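Local coordinates for Endonuclease/exonuclease/phosphatase domain-containing protein (PDB 3L1W), which is of unknown function but belongs to the endonuclease/exonuclease/phosphatase family and may act as a 3'-5' RNA exonuclease, at residues M164-A169 against E213-Y218. Numbering follows the deposited sequence. Where two conformers were deposited one is given.
Sequences MGDFNA and EIDYIY
Gly165 and Tyr216 form an antiparallel hydrogen-bonded pair where strand 161-164 ends beside strand 215-220, in one sheet of the DNase I-like fold. Gly165 N donates to Tyr216 O at 3.0 Å, and Tyr216 N returns a bond to Gly165 O at 2.9 Å. Phe167 N then donates to Ile214 O at 2.8 Å, in a more bent bond. The Ile214 side chain packs under the loop, with CG2 3.8 Å from Ala169 N and CD1 beside Asp166 OD1.

Asp166 and Asp215 leave the same face of the sheet as Met164 and Ile217. Asp166 OD2 and Asp215 OD1 are 4.0 Å apart, and the carboxylate planes are turned 62° from each other. Asn7 ND2 bonds Asp166 OD2, while Thr198 OG1 and His242 ND1 bond Asp215 OD2. Asp166 has CG anti to its backbone N (chi1 -179°), and its OD1 accepts from Asn168 N in an Asx turn. Further along this face, the bent selenomethionine chain of Met164 brings CE to Ile217 CD1 at 3.6 Å.

On the face that carries Tyr216, the edge of its ring meets the face of the Phe167 ring from the loop, with planes at 63°. Phe167 CZ meets Tyr218 CD2 at 3.5 Å in an oblique contact, completing an aromatic cluster. His176 lies nearly parallel to the Phe167 ring. Tyr216 OH donates to Glu213 O from above the carbonyl plane, which ties the ring tip to its own segment.

The Gly-Asp-Phe-Asn sequence on a strand end, with acidic and histidine side chains gathered beside it, is characteristic of the active-site region of endonuclease/exonuclease/phosphatase enzymes.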
loop_
_atom_site.group_PDB
_atom_site.type_symbol
_atom_site.label_atom_id
_atom_site.label_comp_id
_atom_site.label_asym_id
_atom_site.label_seq_id
_atom_site.Cartn_x
_atom_site.Cartn_y
_atom_site.Cartn_z
HETATM N N MSE A 164 5.128 16.280 -12.105
HETATM C CA MSE A 164 5.006 14.835 -11.898
HETATM C C MSE A 164 4.760 14.106 -13.191
HETATM O O MSE A 164 3.922 14.508 -13.983
HETATM C CB MSE A 164 3.809 14.534 -10.989
HETATM C CG MSE A 164 3.651 15.486 -9.841
HETATM SE SE MSE A 164 2.034 15.098 -8.815
HETATM C CE MSE A 164 2.597 13.420 -8.074
ATOM N N GLY A 165 5.458 13.002 -13.395
ATOM C CA GLY A 165 5.107 12.153 -14.511
ATOM C C GLY A 165 6.245 11.327 -15.065
ATOM O O GLY A 165 7.246 11.059 -14.400
ATOM N N ASP A 166 6.055 10.928 -16.310
ATOM C CA ASP A 166 6.976 10.050 -16.996
ATOM C C ASP A 166 7.927 10.897 -17.842
ATOM O O ASP A 166 7.540 11.448 -18.883
ATOM C CB ASP A 166 6.165 9.081 -17.853
ATOM C CG ASP A 166 7.031 8.085 -18.594
ATOM O OD1 ASP A 166 8.270 8.263 -18.654
ATOM O OD2 ASP A 166 6.457 7.115 -19.131
ATOM N N PHE A 167 9.168 11.021 -17.382
ATOM C CA PHE A 167 10.163 11.848 -18.061
ATOM C C PHE A 167 10.829 11.092 -19.199
ATOM O O PHE A 167 11.539 11.695 -20.006
ATOM C CB PHE A 167 11.242 12.339 -17.081
ATOM C CG PHE A 167 10.782 13.446 -16.176
ATOM C CD1 PHE A 167 11.487 14.642 -16.099
ATOM C CD2 PHE A 167 9.655 13.291 -15.398
ATOM C CE1 PHE A 167 11.055 15.663 -15.255
ATOM C CE2 PHE A 167 9.220 14.309 -14.561
ATOM C CZ PHE A 167 9.921 15.489 -14.498
ATOM N N ASN A 168 10.621 9.774 -19.253
ATOM C CA ASN A 168 11.316 8.945 -20.238
ATOM C C ASN A 168 12.828 9.146 -20.196
ATOM O O ASN A 168 13.510 8.954 -21.202
ATOM C CB ASN A 168 10.789 9.217 -21.661
ATOM C CG ASN A 168 9.688 8.243 -22.073
ATOM O OD1 ASN A 168 9.799 7.034 -21.847
ATOM N ND2 ASN A 168 8.634 8.760 -22.698
ATOM N N ALA A 169 13.359 9.506 -19.027
ATOM C CA ALA A 169 14.783 9.819 -18.909
ATOM C C ALA A 169 15.342 9.337 -17.583
ATOM O O ALA A 169 14.777 9.632 -16.535
ATOM C CB ALA A 169 15.015 11.326 -19.042
ATOM N N GLU A 213 14.547 4.041 -14.143
ATOM C CA GLU A 213 14.071 5.163 -13.340
ATOM C C GLU A 213 13.634 6.284 -14.270
ATOM O O GLU A 213 14.419 7.183 -14.600
ATOM C CB GLU A 213 15.173 5.672 -12.409
ATOM C CG GLU A 213 15.647 4.653 -11.396
ATOM C CD GLU A 213 16.894 5.089 -10.650
ATOM O OE1 GLU A 213 17.359 6.233 -10.852
ATOM O OE2 GLU A 213 17.417 4.272 -9.866
ATOM N N ILE A 214 12.381 6.231 -14.706
ATOM C CA ILE A 214 11.918 7.212 -15.684
ATOM C C ILE A 214 10.729 8.058 -15.213
ATOM O O ILE A 214 10.429 9.087 -15.815
ATOM C CB ILE A 214 11.611 6.565 -17.061
ATOM C CG1 ILE A 214 10.541 5.469 -16.946
ATOM C CG2 ILE A 214 12.905 6.028 -17.700
ATOM C CD1 ILE A 214 10.169 4.854 -18.309
ATOM N N ASP A 215 10.088 7.644 -14.122
ATOM C CA ASP A 215 8.987 8.424 -13.543
ATOM C C ASP A 215 9.501 9.182 -12.336
ATOM O O ASP A 215 10.299 8.645 -11.576
ATOM C CB ASP A 215 7.853 7.498 -13.116
ATOM C CG ASP A 215 7.306 6.696 -14.268
ATOM O OD1 ASP A 215 6.614 7.285 -15.115
ATOM O OD2 ASP A 215 7.582 5.480 -14.338
ATOM N N TYR A 216 9.029 10.416 -12.160
ATOM C CA TYR A 216 9.536 11.320 -11.132
ATOM C C TYR A 216 8.444 12.177 -10.519
ATOM O O TYR A 216 7.456 12.522 -11.177
ATOM C CB TYR A 216 10.597 12.260 -11.720
ATOM C CG TYR A 216 11.852 11.545 -12.146
ATOM C CD1 TYR A 216 12.979 11.534 -11.332
ATOM C CD2 TYR A 216 11.902 10.855 -13.349
ATOM C CE1 TYR A 216 14.127 10.858 -11.713
ATOM C CE2 TYR A 216 13.035 10.167 -13.729
ATOM C CZ TYR A 216 14.142 10.178 -12.916
ATOM O OH TYR A 216 15.270 9.504 -13.304
ATOM N N ILE A 217 8.646 12.529 -9.253
ATOM C CA ILE A 217 7.850 13.553 -8.605
ATOM C C ILE A 217 8.813 14.638 -8.151
ATOM O O ILE A 217 9.557 14.462 -7.184
ATOM C CB ILE A 217 7.039 12.992 -7.418
ATOM C CG1 ILE A 217 6.025 11.960 -7.913
ATOM C CG2 ILE A 217 6.336 14.119 -6.659
ATOM C CD1 ILE A 217 5.191 11.329 -6.768
ATOM N N TYR A 218 8.809 15.748 -8.882
ATOM C CA TYR A 218 9.662 16.894 -8.569
ATOM C C TYR A 218 8.852 17.933 -7.807
ATOM O O TYR A 218 7.686 18.188 -8.134
ATOM C CB TYR A 218 10.227 17.511 -9.859
ATOM C CG TYR A 218 11.519 16.879 -10.335
ATOM C CD1 TYR A 218 12.729 17.228 -9.753
ATOM C CD2 TYR A 218 11.532 15.964 -11.387
ATOM C CE1 TYR A 218 13.924 16.667 -10.185
ATOM C CE2 TYR A 218 12.724 15.394 -11.835
ATOM C CZ TYR A 218 13.916 15.754 -11.226
ATOM O OH TYR A 218 15.104 15.213 -11.650
#